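Es1 family protein (Ehrlichia chaffeensis, PDB 3L3B) is of unproven function but, as an Es1 member of the DJ-1/PfpI family with an amidotransferase-like domain, probably serves isoprenoid biosynthesis. Local coordinates at residues A31-D37 against Y117-F123. Numbering follows the deposited sequence.
Sequences AGCGHMD and YGVAKNF
The carboxamide of Asn-122 gives both of its N-H groups to main-chain carbonyls of the loop segment 31-37. ND2 lies 2.9 Å from Ala-31 O, which sits in the amide plane and is approached nearly head-on, although the N-H is bent (137°). The second bond, from ND2 to Asp-37 O at 3.1 Å, is straighter at the hydrogen (151°), but here the donor stands above the carbonyl plane. One asparagine thus joins the two ends of the segment 31-37, a task suited to a short side chain with a two-proton donor. Its OD1 accepts from Lys-68 N and lies 2.8 Å from a water that also reaches Asp-37 O. With CG turned anti to its own carbonyl carbon (chi1 -58°), Asn-122 directs the amide at the loop. In this DJ-1/PfpI-type alpha/beta fold, the loop follows strand 24-29 and the helix follows the adjacent parallel strand 110-113, so the contact joins what follows the C-terminal ends of two adjacent central strands. At the start of the segment 117-123, Tyr-117 N donates to His-35 O (2.8 Å). Gly-118 lets the backbones close in: its CA is 3.7 Å from Asp-37 C, where a side chain would collide. Ala-31 is small enough for its CB to pack against both Val-119 CG2 and the Phe-123 ring, 3.5 Å from CZ. The carboxylate of Asp-37 turns from the helix; OD2 accepts from Val-71 N, and OD1 forms a salt bridge with Arg-91 of the second subunit.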
ATOM      1  N   ALA B  31      -6.515  -4.581  -9.763  1.00 10.25           N
ATOM      2  CA  ALA B  31      -7.223  -3.840 -10.785  1.00 10.21           C
ATOM      3  C   ALA B  31      -6.592  -2.492 -11.085  1.00  9.82           C
ATOM      4  O   ALA B  31      -7.240  -1.705 -11.737  1.00  8.42           O
ATOM      5  CB  ALA B  31      -8.697  -3.621 -10.382  1.00 10.28           C
ATOM      6  N   GLY B  32      -5.364  -2.231 -10.602  1.00 10.18           N
ATOM      7  CA  GLY B  32      -4.703  -0.959 -10.793  1.00  9.58           C
ATOM      8  C   GLY B  32      -4.091  -0.568  -9.444  1.00  9.80           C
ATOM      9  O   GLY B  32      -3.917  -1.389  -8.569  1.00 10.53           O
ATOM     10  N   CYS B  33      -3.723   0.680  -9.279  1.00  9.72           N
ATOM     11  CA  CYS B  33      -3.053   1.086  -8.037  1.00  9.24           C
ATOM     12  C   CYS B  33      -3.651   2.375  -7.520  1.00  8.71           C
ATOM     13  O   CYS B  33      -3.120   3.468  -7.754  1.00  9.43           O
ATOM     14  CB  CYS B  33      -1.574   1.221  -8.324  1.00  9.90           C
ATOM     15  SG  CYS B  33      -0.589   1.697  -6.922  1.00 10.96           S
ATOM     16  N   GLY B  34      -4.752   2.257  -6.811  1.00  7.06           N
ATOM     17  CA  GLY B  34      -5.489   3.424  -6.286  1.00  8.07           C
ATOM     18  C   GLY B  34      -6.961   3.160  -6.065  1.00  7.95           C
ATOM     19  O   GLY B  34      -7.617   2.570  -6.914  1.00  9.00           O
ATOM     20  N   HIS B  35      -7.502   3.601  -4.925  1.00  8.83           N
ATOM     21  CA  HIS B  35      -8.865   3.296  -4.606  1.00  9.02           C
ATOM     22  C   HIS B  35      -9.933   3.842  -5.571  1.00  8.93           C
ATOM     23  O   HIS B  35     -11.035   3.239  -5.694  1.00 10.63           O
ATOM     24  CB  HIS B  35      -9.200   3.672  -3.149  1.00  9.77           C
ATOM     25  CG  HIS B  35      -9.560   5.110  -2.911  1.00  8.20           C
ATOM     26  ND1 HIS B  35      -8.629   6.107  -2.798  1.00 11.31           N
ATOM     27  CD2 HIS B  35     -10.762   5.693  -2.649  1.00 10.67           C
ATOM     28  CE1 HIS B  35      -9.233   7.261  -2.556  1.00  9.79           C
ATOM     29  NE2 HIS B  35     -10.530   7.031  -2.441  1.00  8.86           N
ATOM     30  N   MET B  36      -9.649   4.940  -6.262  1.00  7.47           N
ATOM     31  CA  MET B  36     -10.638   5.523  -7.179  1.00  7.86           C
ATOM     32  C   MET B  36     -10.587   4.999  -8.616  1.00  8.67           C
ATOM     33  O   MET B  36     -11.557   5.163  -9.360  1.00  7.95           O
ATOM     34  CB  MET B  36     -10.550   7.060  -7.160  1.00  9.03           C
ATOM     35  CG  MET B  36     -10.661   7.629  -5.764  1.00  9.36           C
ATOM     36  SD  MET B  36     -10.796   9.401  -5.664  1.00 12.69           S
ATOM     37  CE  MET B  36     -12.532   9.540  -6.003  1.00 14.68           C
ATOM     38  N   ASP B  37      -9.514   4.310  -9.017  1.00  8.25           N
ATOM     39  CA  ASP B  37      -9.432   3.811 -10.398  1.00  7.77           C
ATOM     40  C   ASP B  37      -8.785   2.467 -10.564  1.00  7.84           C
ATOM     41  O   ASP B  37      -8.599   2.015 -11.712  1.00  7.11           O
ATOM     42  CB  ASP B  37      -8.717   4.819 -11.322  1.00  7.83           C
ATOM     43  CG  ASP B  37      -7.254   5.081 -10.932  1.00  6.71           C
ATOM     44  OD1 ASP B  37      -6.644   4.333 -10.129  1.00  6.73           O
ATOM     45  OD2 ASP B  37      -6.694   6.091 -11.464  1.00  6.76           O
ATOM     46  N   TYR B 117     -12.469   0.835  -6.217  1.00 16.57           N
ATOM     47  CA  TYR B 117     -13.464   1.198  -7.200  1.00 17.14           C
ATOM     48  C   TYR B 117     -13.109   0.624  -8.532  1.00 17.35           C
ATOM     49  O   TYR B 117     -13.999   0.307  -9.334  1.00 14.76           O
ATOM     50  CB  TYR B 117     -13.612   2.726  -7.272  1.00 18.63           C
ATOM     51  CG  TYR B 117     -14.792   3.222  -8.084  1.00 25.62           C
ATOM     52  CD1 TYR B 117     -16.089   3.183  -7.561  1.00 29.85           C
ATOM     53  CD2 TYR B 117     -14.618   3.706  -9.386  1.00 29.30           C
ATOM     54  CE1 TYR B 117     -17.185   3.633  -8.312  1.00 34.05           C
ATOM     55  CE2 TYR B 117     -15.709   4.158 -10.144  1.00 33.04           C
ATOM     56  CZ  TYR B 117     -16.987   4.120  -9.594  1.00 34.35           C
ATOM     57  OH  TYR B 117     -18.069   4.562 -10.317  1.00 39.52           O
ATOM     58  N   GLY B 118     -11.816   0.451  -8.776  1.00 16.31           N
ATOM     59  CA  GLY B 118     -11.356  -0.184 -10.019  1.00 15.15           C
ATOM     60  C   GLY B 118     -11.778  -1.609 -10.253  1.00 14.58           C
ATOM     61  O   GLY B 118     -11.949  -2.036 -11.394  1.00 12.84           O
ATOM     62  N   VAL B 119     -11.935  -2.365  -9.182  1.00 13.83           N
ATOM     63  CA  VAL B 119     -12.413  -3.708  -9.308  1.00 14.39           C
ATOM     64  C   VAL B 119     -13.790  -3.657  -9.922  1.00 14.50           C
ATOM     65  O   VAL B 119     -14.032  -4.347 -10.900  1.00 14.70           O
ATOM     66  CB  VAL B 119     -12.456  -4.448  -7.954  1.00 15.11           C
ATOM     67  CG1 VAL B 119     -13.041  -5.870  -8.114  1.00 14.35           C
ATOM     68  CG2 VAL B 119     -11.056  -4.499  -7.363  1.00 14.55           C
ATOM     69  N   ALA B 120     -14.678  -2.834  -9.374  1.00 14.01           N
ATOM     70  CA  ALA B 120     -16.034  -2.726  -9.911  1.00 15.24           C
ATOM     71  C   ALA B 120     -16.049  -2.093 -11.328  1.00 15.34           C
ATOM     72  O   ALA B 120     -16.711  -2.587 -12.237  1.00 17.21           O
ATOM     73  CB  ALA B 120     -16.919  -1.952  -8.932  1.00 14.99           C
ATOM     74  N   LYS B 121     -15.270  -1.038 -11.525  1.00 14.82           N
ATOM     75  CA  LYS B 121     -15.287  -0.269 -12.767  1.00 13.64           C
ATOM     76  C   LYS B 121     -14.519  -0.972 -13.868  1.00 13.74           C
ATOM     77  O   LYS B 121     -14.934  -0.949 -15.057  1.00 13.66           O
ATOM     78  CB  LYS B 121     -14.663   1.140 -12.514  1.00 14.68           C
ATOM     79  N   ASN B 122     -13.392  -1.579 -13.520  1.00 13.47           N
ATOM     80  CA  ASN B 122     -12.545  -2.223 -14.527  1.00 15.25           C
ATOM     81  C   ASN B 122     -12.911  -3.656 -14.878  1.00 16.10           C
ATOM     82  O   ASN B 122     -12.604  -4.110 -15.963  1.00 18.18           O
ATOM     83  CB  ASN B 122     -11.060  -2.146 -14.162  1.00 14.67           C
ATOM     84  CG  ASN B 122     -10.589  -0.739 -13.993  1.00 14.30           C
ATOM     85  OD1 ASN B 122     -11.231   0.195 -14.468  1.00 14.96           O
ATOM     86  ND2 ASN B 122      -9.473  -0.561 -13.273  1.00 15.83           N
ATOM     87  N   PHE B 123     -13.560  -4.372 -13.978  1.00 17.64           N
ATOM     88  CA  PHE B 123     -13.854  -5.781 -14.209  1.00 18.30           C
ATOM     89  C   PHE B 123     -15.331  -6.025 -14.473  1.00 20.76           C
ATOM     90  O   PHE B 123     -15.733  -7.191 -14.673  1.00 21.49           O
ATOM     91  CB  PHE B 123     -13.483  -6.630 -12.990  1.00 17.72           C
ATOM     92  CG  PHE B 123     -12.012  -6.658 -12.645  1.00 15.77           C
ATOM     93  CD1 PHE B 123     -11.043  -6.161 -13.494  1.00 15.22           C
ATOM     94  CD2 PHE B 123     -11.611  -7.223 -11.470  1.00 12.75           C
ATOM     95  CE1 PHE B 123      -9.660  -6.193 -13.142  1.00 17.13           C
ATOM     96  CE2 PHE B 123     -10.218  -7.250 -11.120  1.00 14.90           C
ATOM     97  CZ  PHE B 123      -9.284  -6.746 -11.936  1.00 12.69           C
TER
HETATM   98  O   HOH W   1     -11.052   2.850 -13.603  1.00 10.89           O